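Long-range contacts in protein 1d10 (Caenorhabditis elegans, PDB 1T9F), which is of unknown function but belongs to the SDF2-like MIR proteins, with three MIR repeats in a beta-trefoil, and probably enters the secretory pathway through its signal sequence: residues 8-13 / 55-60; 97-102 / 161-166; 129-134 / 169-174. All blocks are in the same frame, centred on the assembly; numbering follows the deposited sequence.

Contact 1 of 3, residues 8-13 / 55-60; sequences TCYSVL and IFPALN
Thr8 O is held twice by one residue, Ser11. The backbone N of Ser11 closes a type II turn onto it at 3.2 Å, and Ser11 OG donates to the same Thr8 O at a short 2.5 Å, lying in the carbonyl plane. The hydroxyl can do this because it sits in the crowded position between its own backbone N and carbonyl carbon (chi1 57°). There it also rests against Ile55, with Ser11 OG 3.5 Å from Ile55 CD1.

Tyr10, third residue of the turn, takes the positive phi (73°) that a type II turn asks for. Tyr10 N, in the central peptide of the turn, bonds Ile55 O at 2.7 Å, a bent bond approaching from above the carbonyl plane. The return bond, Ile55 N to Ser11 O at 3.1 Å, is straighter and nearly in line with the C=O.

The Tyr10 ring meets Phe56 in a T-shaped stack: the planes are turned 80° apart and Tyr10 CE1 is poised over the centre of the Phe56 face. Farther along, Tyr10 OH touches Pro57 CD at 3.6 Å. Ile55 CD1, for its part, reaches Leu13 CD2 at 4.0 Å. Cys9 SG leans on the Pro57 ring and is tied by a disulfide to Cys63, which fastens the turn to the chain beyond.

The turn leads into strand 12-17, whose antiparallel pairing with strand 53-57 brings together the first and last strands of the first MIR repeat, as in the barrel of a beta-trefoil.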
ATOM      1  N   THR A   8      -9.793  10.451   4.618  1.00 28.75           N
ATOM      2  CA  THR A   8     -11.042   9.862   5.083  1.00 27.43           C
ATOM      3  C   THR A   8     -11.320   8.438   4.620  1.00 24.58           C
ATOM      4  O   THR A   8     -10.799   7.977   3.603  1.00 18.26           O
ATOM      5  CB  THR A   8     -12.231  10.749   4.677  1.00 29.95           C
ATOM      6  OG1 THR A   8     -12.347  10.763   3.249  1.00 34.53           O
ATOM      7  CG2 THR A   8     -12.016  12.179   5.170  1.00 30.45           C
ATOM      8  N   CYS A   9     -12.170   7.754   5.371  1.00 18.60           N
ATOM      9  CA  CYS A   9     -12.517   6.379   5.065  1.00 21.71           C
ATOM     10  C   CYS A   9     -13.280   6.288   3.744  1.00 18.57           C
ATOM     11  O   CYS A   9     -14.178   7.079   3.484  1.00 23.94           O
ATOM     12  CB  CYS A   9     -13.342   5.807   6.211  1.00 25.22           C
ATOM     13  SG  CYS A   9     -13.041   4.042   6.496  1.00 34.40           S
ATOM     14  N   TYR A  10     -12.898   5.316   2.922  1.00 18.10           N
ATOM     15  CA  TYR A  10     -13.475   5.083   1.598  1.00 22.23           C
ATOM     16  C   TYR A  10     -13.050   6.112   0.558  1.00 23.58           C
ATOM     17  O   TYR A  10     -13.575   6.134  -0.555  1.00 22.74           O
ATOM     18  CB  TYR A  10     -15.005   4.999   1.662  1.00 24.02           C
ATOM     19  CG  TYR A  10     -15.481   3.763   2.384  1.00 19.27           C
ATOM     20  CD1 TYR A  10     -15.069   2.496   1.975  1.00 19.92           C
ATOM     21  CD2 TYR A  10     -16.309   3.861   3.496  1.00 21.97           C
ATOM     22  CE1 TYR A  10     -15.467   1.356   2.664  1.00 29.97           C
ATOM     23  CE2 TYR A  10     -16.712   2.733   4.191  1.00 27.20           C
ATOM     24  CZ  TYR A  10     -16.290   1.484   3.773  1.00 27.70           C
ATOM     25  OH  TYR A  10     -16.694   0.372   4.468  1.00 36.46           O
ATOM     26  N   SER A  11     -12.108   6.976   0.915  1.00 23.89           N
ATOM     27  CA  SER A  11     -11.625   7.949  -0.053  1.00 20.88           C
ATOM     28  C   SER A  11     -10.768   7.147  -1.037  1.00 26.23           C
ATOM     29  O   SER A  11     -10.297   6.058  -0.707  1.00 20.15           O
ATOM     30  CB  SER A  11     -10.788   9.028   0.642  1.00 32.39           C
ATOM     31  OG  SER A  11      -9.710   8.455   1.357  1.00 34.78           O
ATOM     32  N   VAL A  12     -10.591   7.665  -2.248  1.00 20.82           N
ATOM     33  CA  VAL A  12      -9.787   6.990  -3.262  1.00 20.03           C
ATOM     34  C   VAL A  12      -8.618   7.901  -3.575  1.00 22.76           C
ATOM     35  O   VAL A  12      -8.815   9.078  -3.874  1.00 19.69           O
ATOM     36  CB  VAL A  12     -10.571   6.762  -4.569  1.00 18.30           C
ATOM     37  CG1 VAL A  12      -9.661   6.152  -5.616  1.00 16.03           C
ATOM     38  CG2 VAL A  12     -11.747   5.849  -4.319  1.00 17.26           C
ATOM     39  N   LEU A  13      -7.408   7.364  -3.521  1.00 19.71           N
ATOM     40  CA  LEU A  13      -6.236   8.184  -3.781  1.00 25.12           C
ATOM     41  C   LEU A  13      -5.017   7.398  -4.242  1.00 18.61           C
ATOM     42  O   LEU A  13      -5.065   6.175  -4.364  1.00 17.80           O
ATOM     43  CB  LEU A  13      -5.911   8.985  -2.518  1.00 38.48           C
ATOM     44  CG  LEU A  13      -6.141   8.211  -1.221  1.00 38.83           C
ATOM     45  CD1 LEU A  13      -5.057   7.186  -1.068  1.00 39.95           C
ATOM     46  CD2 LEU A  13      -6.161   9.144  -0.027  1.00 44.74           C
ATOM     47  N   ILE A  55      -9.303   3.429   0.533  1.00 15.05           N
ATOM     48  CA  ILE A  55      -9.112   3.164   1.947  1.00 13.28           C
ATOM     49  C   ILE A  55     -10.349   2.520   2.553  1.00 16.62           C
ATOM     50  O   ILE A  55     -11.454   3.056   2.447  1.00 18.18           O
ATOM     51  CB  ILE A  55      -8.795   4.463   2.708  1.00 20.34           C
ATOM     52  CG1 ILE A  55      -7.519   5.086   2.134  1.00 16.93           C
ATOM     53  CG2 ILE A  55      -8.624   4.168   4.194  1.00 25.84           C
ATOM     54  CD1 ILE A  55      -7.214   6.428   2.684  1.00 26.87           C
ATOM     55  N   PHE A  56     -10.146   1.356   3.173  1.00 18.79           N
ATOM     56  CA  PHE A  56     -11.209   0.602   3.833  1.00 17.95           C
ATOM     57  C   PHE A  56     -10.911   0.487   5.325  1.00 22.55           C
ATOM     58  O   PHE A  56      -9.752   0.549   5.736  1.00 16.92           O
ATOM     59  CB  PHE A  56     -11.295  -0.821   3.270  1.00 18.01           C
ATOM     60  CG  PHE A  56     -12.268  -0.976   2.136  1.00 19.86           C
ATOM     61  CD1 PHE A  56     -12.067  -0.323   0.930  1.00 17.42           C
ATOM     62  CD2 PHE A  56     -13.389  -1.787   2.280  1.00 28.23           C
ATOM     63  CE1 PHE A  56     -12.966  -0.476  -0.125  1.00 22.82           C
ATOM     64  CE2 PHE A  56     -14.300  -1.947   1.226  1.00 28.46           C
ATOM     65  CZ  PHE A  56     -14.083  -1.291   0.025  1.00 23.30           C
ATOM     66  N   PRO A  57     -11.953   0.315   6.158  1.00 25.91           N
ATOM     67  CA  PRO A  57     -11.687   0.185   7.596  1.00 24.76           C
ATOM     68  C   PRO A  57     -10.997  -1.162   7.782  1.00 19.25           C
ATOM     69  O   PRO A  57     -11.019  -1.992   6.869  1.00 20.25           O
ATOM     70  CB  PRO A  57     -13.085   0.226   8.211  1.00 25.61           C
ATOM     71  CG  PRO A  57     -13.940  -0.399   7.138  1.00 25.49           C
ATOM     72  CD  PRO A  57     -13.399   0.238   5.875  1.00 23.57           C
ATOM     73  N   ALA A  58     -10.374  -1.375   8.938  1.00 16.75           N
ATOM     74  CA  ALA A  58      -9.678  -2.631   9.210  1.00 23.14           C
ATOM     75  C   ALA A  58     -10.633  -3.816   9.064  1.00 21.34           C
ATOM     76  O   ALA A  58     -11.850  -3.643   9.130  1.00 19.00           O
ATOM     77  CB  ALA A  58      -9.083  -2.600  10.613  1.00 19.46           C
ATOM     78  N   LEU A  59     -10.081  -5.012   8.868  1.00 19.96           N
ATOM     79  CA  LEU A  59     -10.906  -6.212   8.692  1.00 28.31           C
ATOM     80  C   LEU A  59     -12.023  -6.350   9.716  1.00 32.85           C
ATOM     81  O   LEU A  59     -13.169  -6.632   9.359  1.00 35.59           O
ATOM     82  CB  LEU A  59     -10.052  -7.482   8.729  1.00 23.94           C
ATOM     83  CG  LEU A  59     -10.871  -8.777   8.598  1.00 28.15           C
ATOM     84  CD1 LEU A  59     -11.498  -8.847   7.215  1.00 34.86           C
ATOM     85  CD2 LEU A  59      -9.982  -9.988   8.830  1.00 37.55           C
ATOM     86  N   ASN A  60     -11.705  -6.155  10.989  1.00 29.54           N
ATOM     87  CA  ASN A  60     -12.730  -6.296  12.020  1.00 40.63           C
ATOM     88  C   ASN A  60     -13.252  -4.970  12.565  1.00 42.82           C
ATOM     89  O   ASN A  60     -13.657  -4.873  13.725  1.00 39.17           O
ATOM     90  CB  ASN A  60     -12.199  -7.173  13.157  1.00 47.65           C
ATOM     91  CG  ASN A  60     -11.881  -8.588  12.693  1.00 54.90           C
ATOM     92  OD1 ASN A  60     -12.741  -9.279  12.135  1.00 51.31           O
ATOM     93  ND2 ASN A  60     -10.645  -9.024  12.915  1.00 46.54           N
TER

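Contact 2 of 3, residues 97-102 / 161-166; sequences KQHQEV and VGTDSI
His99, just before strand 100-105, packs on Val161 and Thr163 along its whole length. Its CB lies in the angle between Val161 CG2, 3.6 Å away, and Gly162 O, 3.7 Å from the same His99 CB. CG stands anti to the carbonyl carbon (chi1 -67°), so the ring runs alongside Thr163, with CG and CD2 still against Val161 CG2. Farther out, Thr163 CG2 covers one face in a CH-pi contact, 17° off the ring normal and displaced toward the rim, where it comes within 3.4 Å of His99 CE1. Thr163 OG1 stands between its backbone N and carbonyl carbon (chi1 58°) and donates to Ser165 O, which leaves CG2 to the ring; Ser144 is a further partner of OG1.

At the ring edge, in plane, a water lies 2.9 Å from His99 ND1. The same water accepts from the backbone N of Asp164 at 2.6 Å, joining the imidazole to the chain just past strand 158-163. Asp164 OD2 stays 5.9 Å from His99 ND1, so the carboxylate may favour a charged ring without touching it.

Next along the chain, Gln100 and Gly162 form an antiparallel hydrogen-bonded pair. Gln100 N gives to Gly162 O on a lone pair at 3.0 Å, whereas Gly162 N meets Gln100 O at 2.8 Å from above the carbonyl plane. Gly162 carries no side chain beside Gln100 CB, where the fit is close, and Val102 CG2 presses on the adjoining peptide.

Strand 100-105, weakly bonded here, is thereby joined to strand 158-163; strand 142-146 also pairs with 158-163 and strand 85-89 with 100-105, in the hairpin cap of the beta-trefoil.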
ATOM      1  N   LYS A  97      15.281 -11.452  -1.977  1.00 45.24           N
ATOM      2  CA  LYS A  97      15.175 -12.625  -1.117  1.00 45.06           C
ATOM      3  C   LYS A  97      15.121 -12.318   0.378  1.00 42.14           C
ATOM      4  O   LYS A  97      14.446 -13.020   1.138  1.00 43.54           O
ATOM      5  CB  LYS A  97      16.351 -13.563  -1.393  1.00 48.52           C
ATOM      6  CG  LYS A  97      16.382 -14.143  -2.800  1.00 52.57           C
ATOM      7  CD  LYS A  97      15.290 -15.184  -3.002  1.00 57.98           C
ATOM      8  CE  LYS A  97      15.493 -15.954  -4.305  1.00 61.18           C
ATOM      9  NZ  LYS A  97      14.579 -17.135  -4.425  1.00 58.28           N
ATOM     10  N   GLN A  98      15.832 -11.277   0.802  1.00 36.04           N
ATOM     11  CA  GLN A  98      15.872 -10.911   2.213  1.00 38.17           C
ATOM     12  C   GLN A  98      14.598 -10.242   2.703  1.00 40.86           C
ATOM     13  O   GLN A  98      14.420 -10.033   3.908  1.00 39.81           O
ATOM     14  CB  GLN A  98      17.050  -9.977   2.500  1.00 38.01           C
ATOM     15  CG  GLN A  98      17.979  -9.696   1.324  1.00 49.40           C
ATOM     16  CD  GLN A  98      17.355  -8.818   0.254  1.00 36.04           C
ATOM     17  OE1 GLN A  98      16.564  -9.284  -0.566  1.00 47.61           O
ATOM     18  NE2 GLN A  98      17.707  -7.536   0.260  1.00 30.21           N
ATOM     19  N   HIS A  99      13.712  -9.898   1.776  1.00 35.91           N
ATOM     20  CA  HIS A  99      12.484  -9.232   2.158  1.00 31.16           C
ATOM     21  C   HIS A  99      11.220 -10.048   1.962  1.00 35.68           C
ATOM     22  O   HIS A  99      11.204 -11.068   1.268  1.00 37.44           O
ATOM     23  CB  HIS A  99      12.369  -7.887   1.436  1.00 34.15           C
ATOM     24  CG  HIS A  99      13.403  -6.893   1.866  1.00 30.13           C
ATOM     25  ND1 HIS A  99      13.722  -6.682   3.191  1.00 34.64           N
ATOM     26  CD2 HIS A  99      14.179  -6.043   1.153  1.00 30.49           C
ATOM     27  CE1 HIS A  99      14.648  -5.744   3.277  1.00 34.06           C
ATOM     28  NE2 HIS A  99      14.943  -5.340   2.054  1.00 36.14           N
ATOM     29  N   GLN A 100      10.160  -9.568   2.599  1.00 32.92           N
ATOM     30  CA  GLN A 100       8.853 -10.194   2.576  1.00 29.72           C
ATOM     31  C   GLN A 100       8.052  -9.716   1.366  1.00 32.33           C
ATOM     32  O   GLN A 100       8.146  -8.555   0.964  1.00 26.83           O
ATOM     33  CB  GLN A 100       8.144  -9.840   3.879  1.00 33.59           C
ATOM     34  CG  GLN A 100       6.797 -10.474   4.114  1.00 35.49           C
ATOM     35  CD  GLN A 100       6.287 -10.153   5.503  1.00 44.06           C
ATOM     36  OE1 GLN A 100       6.820 -10.648   6.500  1.00 45.61           O
ATOM     37  NE2 GLN A 100       5.269  -9.303   5.583  1.00 27.33           N
ATOM     38  N   GLU A 101       7.268 -10.624   0.795  1.00 27.21           N
ATOM     39  CA  GLU A 101       6.449 -10.333  -0.376  1.00 31.98           C
ATOM     40  C   GLU A 101       5.236  -9.478  -0.033  1.00 33.12           C
ATOM     41  O   GLU A 101       4.648  -9.609   1.042  1.00 27.43           O
ATOM     42  CB  GLU A 101       5.954 -11.640  -1.009  1.00 26.34           C
ATOM     43  CG  GLU A 101       5.261 -11.486  -2.357  1.00 26.41           C
ATOM     44  CD  GLU A 101       4.413 -12.703  -2.727  1.00 37.34           C
ATOM     45  OE1 GLU A 101       3.242 -12.777  -2.290  1.00 34.01           O
ATOM     46  OE2 GLU A 101       4.915 -13.591  -3.448  1.00 34.00           O
ATOM     47  N   VAL A 102       4.874  -8.595  -0.958  1.00 28.68           N
ATOM     48  CA  VAL A 102       3.704  -7.747  -0.799  1.00 18.26           C
ATOM     49  C   VAL A 102       2.879  -8.007  -2.054  1.00 15.73           C
ATOM     50  O   VAL A 102       3.380  -7.892  -3.162  1.00 22.39           O
ATOM     51  CB  VAL A 102       4.085  -6.258  -0.694  1.00 22.34           C
ATOM     52  CG1 VAL A 102       2.834  -5.395  -0.779  1.00 16.48           C
ATOM     53  CG2 VAL A 102       4.790  -6.004   0.636  1.00 26.65           C
ATOM     54  N   VAL A 161       8.049  -4.275  -1.290  1.00 19.97           N
ATOM     55  CA  VAL A 161       8.190  -5.396  -0.369  1.00 24.10           C
ATOM     56  C   VAL A 161       7.951  -5.004   1.082  1.00 26.36           C
ATOM     57  O   VAL A 161       7.671  -3.846   1.395  1.00 21.67           O
ATOM     58  CB  VAL A 161       9.604  -6.013  -0.439  1.00 23.18           C
ATOM     59  CG1 VAL A 161       9.952  -6.391  -1.872  1.00 25.66           C
ATOM     60  CG2 VAL A 161      10.619  -5.031   0.122  1.00 23.75           C
ATOM     61  N   GLY A 162       8.087  -5.993   1.962  1.00 26.58           N
ATOM     62  CA  GLY A 162       7.902  -5.770   3.382  1.00 26.55           C
ATOM     63  C   GLY A 162       9.254  -5.887   4.059  1.00 24.92           C
ATOM     64  O   GLY A 162       9.889  -6.937   4.009  1.00 29.10           O
ATOM     65  N   THR A 163       9.704  -4.803   4.675  1.00 24.48           N
ATOM     66  CA  THR A 163      10.992  -4.813   5.345  1.00 30.93           C
ATOM     67  C   THR A 163      10.825  -4.891   6.857  1.00 31.83           C
ATOM     68  O   THR A 163       9.910  -4.290   7.419  1.00 32.83           O
ATOM     69  CB  THR A 163      11.795  -3.551   4.990  1.00 30.72           C
ATOM     70  OG1 THR A 163      11.047  -2.387   5.359  1.00 27.58           O
ATOM     71  CG2 THR A 163      12.075  -3.511   3.491  1.00 25.39           C
ATOM     72  N   ASP A 164      11.702  -5.646   7.515  1.00 33.67           N
ATOM     73  CA  ASP A 164      11.639  -5.767   8.966  1.00 30.68           C
ATOM     74  C   ASP A 164      11.881  -4.405   9.601  1.00 25.46           C
ATOM     75  O   ASP A 164      11.288  -4.076  10.620  1.00 37.77           O
ATOM     76  CB  ASP A 164      12.676  -6.768   9.485  1.00 37.83           C
ATOM     77  CG  ASP A 164      12.343  -8.203   9.114  1.00 50.23           C
ATOM     78  OD1 ASP A 164      11.181  -8.622   9.318  1.00 54.80           O
ATOM     79  OD2 ASP A 164      13.246  -8.915   8.624  1.00 57.30           O
ATOM     80  N   SER A 165      12.735  -3.600   8.987  1.00 29.97           N
ATOM     81  CA  SER A 165      13.023  -2.283   9.537  1.00 27.24           C
ATOM     82  C   SER A 165      12.674  -1.156   8.569  1.00 32.01           C
ATOM     83  O   SER A 165      12.472  -1.382   7.378  1.00 31.39           O
ATOM     84  CB  SER A 165      14.503  -2.190   9.927  1.00 37.93           C
ATOM     85  OG  SER A 165      14.833  -3.171  10.896  1.00 48.99           O
ATOM     86  N   ILE A 166      12.603   0.059   9.100  1.00 30.62           N
ATOM     87  CA  ILE A 166      12.291   1.228   8.303  1.00 34.03           C
ATOM     88  C   ILE A 166      13.497   1.569   7.435  1.00 38.86           C
ATOM     89  O   ILE A 166      14.622   1.641   7.925  1.00 38.25           O
ATOM     90  CB  ILE A 166      11.955   2.427   9.208  1.00 29.91           C
ATOM     91  CG1 ILE A 166      10.688   2.118  10.015  1.00 43.46           C
ATOM     92  CG2 ILE A 166      11.755   3.676   8.370  1.00 23.99           C
ATOM     93  CD1 ILE A 166      10.280   3.213  10.984  1.00 40.21           C
TER
HETATM   94  O   HOH W   1      13.557  -6.702   6.116  1.00 39.78           O

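Contact 3 of 3, residues 129-134 / 169-174; sequences SEQFKL and GSAWKV
Two first torsions set the Phe132 ring against Trp172 CB. Phe132 CG takes the crowded position between its backbone N and carbonyl carbon (chi1 63°), swinging the ring across to the partner strand, while Trp172 CG lies anti to its carbonyl carbon (chi1 -60°) and carries the indole away. Trp172 CB remains over the Phe132 face, in a CH-pi contact offset toward the rim, 3.7 Å from Phe132 CZ. The Val174 side chain crosses Phe132 at about a right angle, Val174 CG2 coming tightly to 3.3 Å from Phe132 CE1.

Phe132 and Trp172 form an antiparallel hydrogen-bonded pair: Phe132 N to Trp172 O is 2.8 Å, and Trp172 N to Phe132 O runs nearly along the C=O axis. In a beta-trefoil this is the joining of the first and last barrel strands of a repeat, here the third MIR repeat.

Trp172 NE1 is satisfied by Leu143 O, in strand 142-146. A water at the indole edge accepts from Leu134 N at 2.8 Å and can donate to Ser170 O at 3.0 Å, one of several acceptors in reach. Lys133 CG packs 3.4 Å from Ser170 O, and Lys133 NZ weakly hydrogen-bonds a malonate ion probably from the crystallisation liquor.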
ATOM      1  N   SER A 129      -1.347  16.075   3.984  1.00 38.98           N
ATOM      2  CA  SER A 129      -0.108  16.823   3.776  1.00 42.25           C
ATOM      3  C   SER A 129       1.114  16.248   4.483  1.00 43.42           C
ATOM      4  O   SER A 129       2.196  16.835   4.435  1.00 45.87           O
ATOM      5  CB  SER A 129      -0.300  18.260   4.248  1.00 46.08           C
ATOM      6  OG  SER A 129      -0.486  18.286   5.654  1.00 45.05           O
ATOM      7  N   GLU A 130       0.961  15.111   5.142  1.00 37.15           N
ATOM      8  CA  GLU A 130       2.093  14.554   5.853  1.00 35.84           C
ATOM      9  C   GLU A 130       2.599  13.260   5.246  1.00 35.39           C
ATOM     10  O   GLU A 130       1.899  12.601   4.474  1.00 30.63           O
ATOM     11  CB  GLU A 130       1.723  14.325   7.318  1.00 39.34           C
ATOM     12  CG  GLU A 130       0.881  13.090   7.563  1.00 54.82           C
ATOM     13  CD  GLU A 130       0.240  13.095   8.936  1.00 63.46           C
ATOM     14  OE1 GLU A 130      -0.822  13.732   9.087  1.00 60.83           O
ATOM     15  OE2 GLU A 130       0.804  12.476   9.866  1.00 64.54           O
ATOM     16  N   GLN A 131       3.834  12.912   5.582  1.00 31.44           N
ATOM     17  CA  GLN A 131       4.401  11.678   5.093  1.00 30.28           C
ATOM     18  C   GLN A 131       3.982  10.653   6.128  1.00 32.33           C
ATOM     19  O   GLN A 131       3.627  11.013   7.252  1.00 33.78           O
ATOM     20  CB  GLN A 131       5.925  11.759   5.006  1.00 30.18           C
ATOM     21  CG  GLN A 131       6.426  12.872   4.113  1.00 28.97           C
ATOM     22  CD  GLN A 131       7.749  12.547   3.455  1.00 22.83           C
ATOM     23  OE1 GLN A 131       8.587  11.853   4.024  1.00 30.20           O
ATOM     24  NE2 GLN A 131       7.947  13.060   2.247  1.00 31.81           N
ATOM     25  N   PHE A 132       4.017   9.383   5.754  1.00 20.93           N
ATOM     26  CA  PHE A 132       3.614   8.335   6.666  1.00 24.48           C
ATOM     27  C   PHE A 132       4.220   7.011   6.254  1.00 24.54           C
ATOM     28  O   PHE A 132       4.795   6.886   5.174  1.00 23.90           O
ATOM     29  CB  PHE A 132       2.083   8.202   6.662  1.00 24.29           C
ATOM     30  CG  PHE A 132       1.505   7.799   5.320  1.00 21.96           C
ATOM     31  CD1 PHE A 132       1.277   8.748   4.324  1.00 31.49           C
ATOM     32  CD2 PHE A 132       1.221   6.463   5.042  1.00 21.17           C
ATOM     33  CE1 PHE A 132       0.774   8.370   3.064  1.00 23.83           C
ATOM     34  CE2 PHE A 132       0.721   6.079   3.791  1.00 17.41           C
ATOM     35  CZ  PHE A 132       0.499   7.030   2.804  1.00 16.57           C
ATOM     36  N   LYS A 133       4.106   6.028   7.134  1.00 20.08           N
ATOM     37  CA  LYS A 133       4.576   4.692   6.835  1.00 21.94           C
ATOM     38  C   LYS A 133       3.369   3.785   7.036  1.00 21.91           C
ATOM     39  O   LYS A 133       2.365   4.192   7.635  1.00 22.08           O
ATOM     40  CB  LYS A 133       5.710   4.280   7.777  1.00 33.16           C
ATOM     41  CG  LYS A 133       7.011   5.018   7.527  1.00 25.45           C
ATOM     42  CD  LYS A 133       8.058   4.663   8.559  1.00 41.56           C
ATOM     43  CE  LYS A 133       8.063   5.657   9.716  1.00 47.49           C
ATOM     44  NZ  LYS A 133       8.527   7.012   9.292  1.00 48.62           N
ATOM     45  N   LEU A 134       3.453   2.571   6.515  1.00 15.13           N
ATOM     46  CA  LEU A 134       2.382   1.602   6.667  1.00 17.30           C
ATOM     47  C   LEU A 134       3.030   0.335   7.166  1.00 13.83           C
ATOM     48  O   LEU A 134       3.859  -0.263   6.482  1.00 22.19           O
ATOM     49  CB  LEU A 134       1.674   1.331   5.338  1.00 16.98           C
ATOM     50  CG  LEU A 134       0.697   2.384   4.815  1.00 20.49           C
ATOM     51  CD1 LEU A 134       0.164   1.922   3.455  1.00 20.54           C
ATOM     52  CD2 LEU A 134      -0.457   2.580   5.794  1.00 19.18           C
ATOM     53  N   GLY A 169      13.061   3.645   1.727  1.00 22.65           N
ATOM     54  CA  GLY A 169      11.969   3.422   0.792  1.00 23.78           C
ATOM     55  C   GLY A 169      10.647   3.224   1.517  1.00 23.03           C
ATOM     56  O   GLY A 169       9.635   2.904   0.892  1.00 23.41           O
ATOM     57  N   SER A 170      10.649   3.441   2.833  1.00 21.07           N
ATOM     58  CA  SER A 170       9.453   3.257   3.664  1.00 19.43           C
ATOM     59  C   SER A 170       8.529   4.468   3.806  1.00 16.53           C
ATOM     60  O   SER A 170       7.397   4.334   4.268  1.00 21.03           O
ATOM     61  CB  SER A 170       9.864   2.796   5.065  1.00 20.55           C
ATOM     62  OG  SER A 170      10.693   1.644   5.005  1.00 27.07           O
ATOM     63  N   ALA A 171       8.996   5.647   3.415  1.00 19.01           N
ATOM     64  CA  ALA A 171       8.175   6.845   3.542  1.00 17.20           C
ATOM     65  C   ALA A 171       7.235   7.053   2.354  1.00 19.32           C
ATOM     66  O   ALA A 171       7.663   7.039   1.204  1.00 13.82           O
ATOM     67  CB  ALA A 171       9.060   8.060   3.721  1.00 23.09           C
ATOM     68  N   TRP A 172       5.951   7.243   2.644  1.00 12.34           N
ATOM     69  CA  TRP A 172       4.956   7.470   1.602  1.00 20.80           C
ATOM     70  C   TRP A 172       4.218   8.781   1.828  1.00 18.94           C
ATOM     71  O   TRP A 172       4.208   9.328   2.935  1.00 21.60           O
ATOM     72  CB  TRP A 172       3.930   6.326   1.561  1.00 15.87           C
ATOM     73  CG  TRP A 172       4.544   4.979   1.295  1.00 13.53           C
ATOM     74  CD1 TRP A 172       5.076   4.123   2.217  1.00 13.97           C
ATOM     75  CD2 TRP A 172       4.720   4.356   0.017  1.00 16.68           C
ATOM     76  NE1 TRP A 172       5.576   3.000   1.592  1.00 20.55           N
ATOM     77  CE2 TRP A 172       5.372   3.121   0.239  1.00 14.07           C
ATOM     78  CE3 TRP A 172       4.393   4.725  -1.298  1.00 16.49           C
ATOM     79  CZ2 TRP A 172       5.707   2.252  -0.805  1.00 15.95           C
ATOM     80  CZ3 TRP A 172       4.727   3.856  -2.339  1.00 16.16           C
ATOM     81  CH2 TRP A 172       5.379   2.634  -2.082  1.00 17.16           C
ATOM     82  N   LYS A 173       3.582   9.252   0.765  1.00 18.47           N
ATOM     83  CA  LYS A 173       2.816  10.487   0.770  1.00 19.32           C
ATOM     84  C   LYS A 173       1.542  10.245  -0.037  1.00 26.60           C
ATOM     85  O   LYS A 173       1.575   9.580  -1.072  1.00 28.55           O
ATOM     86  CB  LYS A 173       3.644  11.599   0.126  1.00 18.31           C
ATOM     87  CG  LYS A 173       2.893  12.872  -0.143  1.00 33.17           C
ATOM     88  CD  LYS A 173       3.732  13.826  -0.996  1.00 47.63           C
ATOM     89  CE  LYS A 173       4.092  13.182  -2.332  1.00 47.45           C
ATOM     90  NZ  LYS A 173       4.826  14.096  -3.247  1.00 51.73           N
ATOM     91  N   VAL A 174       0.424  10.786   0.436  1.00 23.62           N
ATOM     92  CA  VAL A 174      -0.856  10.616  -0.238  1.00 31.91           C
ATOM     93  C   VAL A 174      -1.134  11.763  -1.201  1.00 37.20           C
ATOM     94  O   VAL A 174      -0.630  12.868  -1.025  1.00 41.85           O
ATOM     95  CB  VAL A 174      -2.011  10.527   0.795  1.00 34.25           C
ATOM     96  CG1 VAL A 174      -3.342  10.788   0.127  1.00 44.66           C
ATOM     97  CG2 VAL A 174      -2.025   9.150   1.433  1.00 40.07           C
TER
HETATM   98  O   HOH W   2       5.955   1.980   5.365  1.00 19.29           O

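In the fold
From the N terminus, contact 1 closes first: strand 12-17 meets strand 53-57 and completes the first MIR repeat before the others begin. Contact 2 opens in the second repeat and closes late in the third, tying their hairpins together across the chain's centre from contact 1. Contact 3 opens within that span and closes after it, so the two cross rather than nest. Contacts 1 and 3 correspond in topology, each pairing the first and last strands of a repeat, and meet where strands 12-17 and 172-175 adjoin and shut the barrel, Leu13 packing on Val174. Contacts 2 and 3 touch through Ile166 and Lys133, where the loop after strand 158-163 meets barrel strand 131-136.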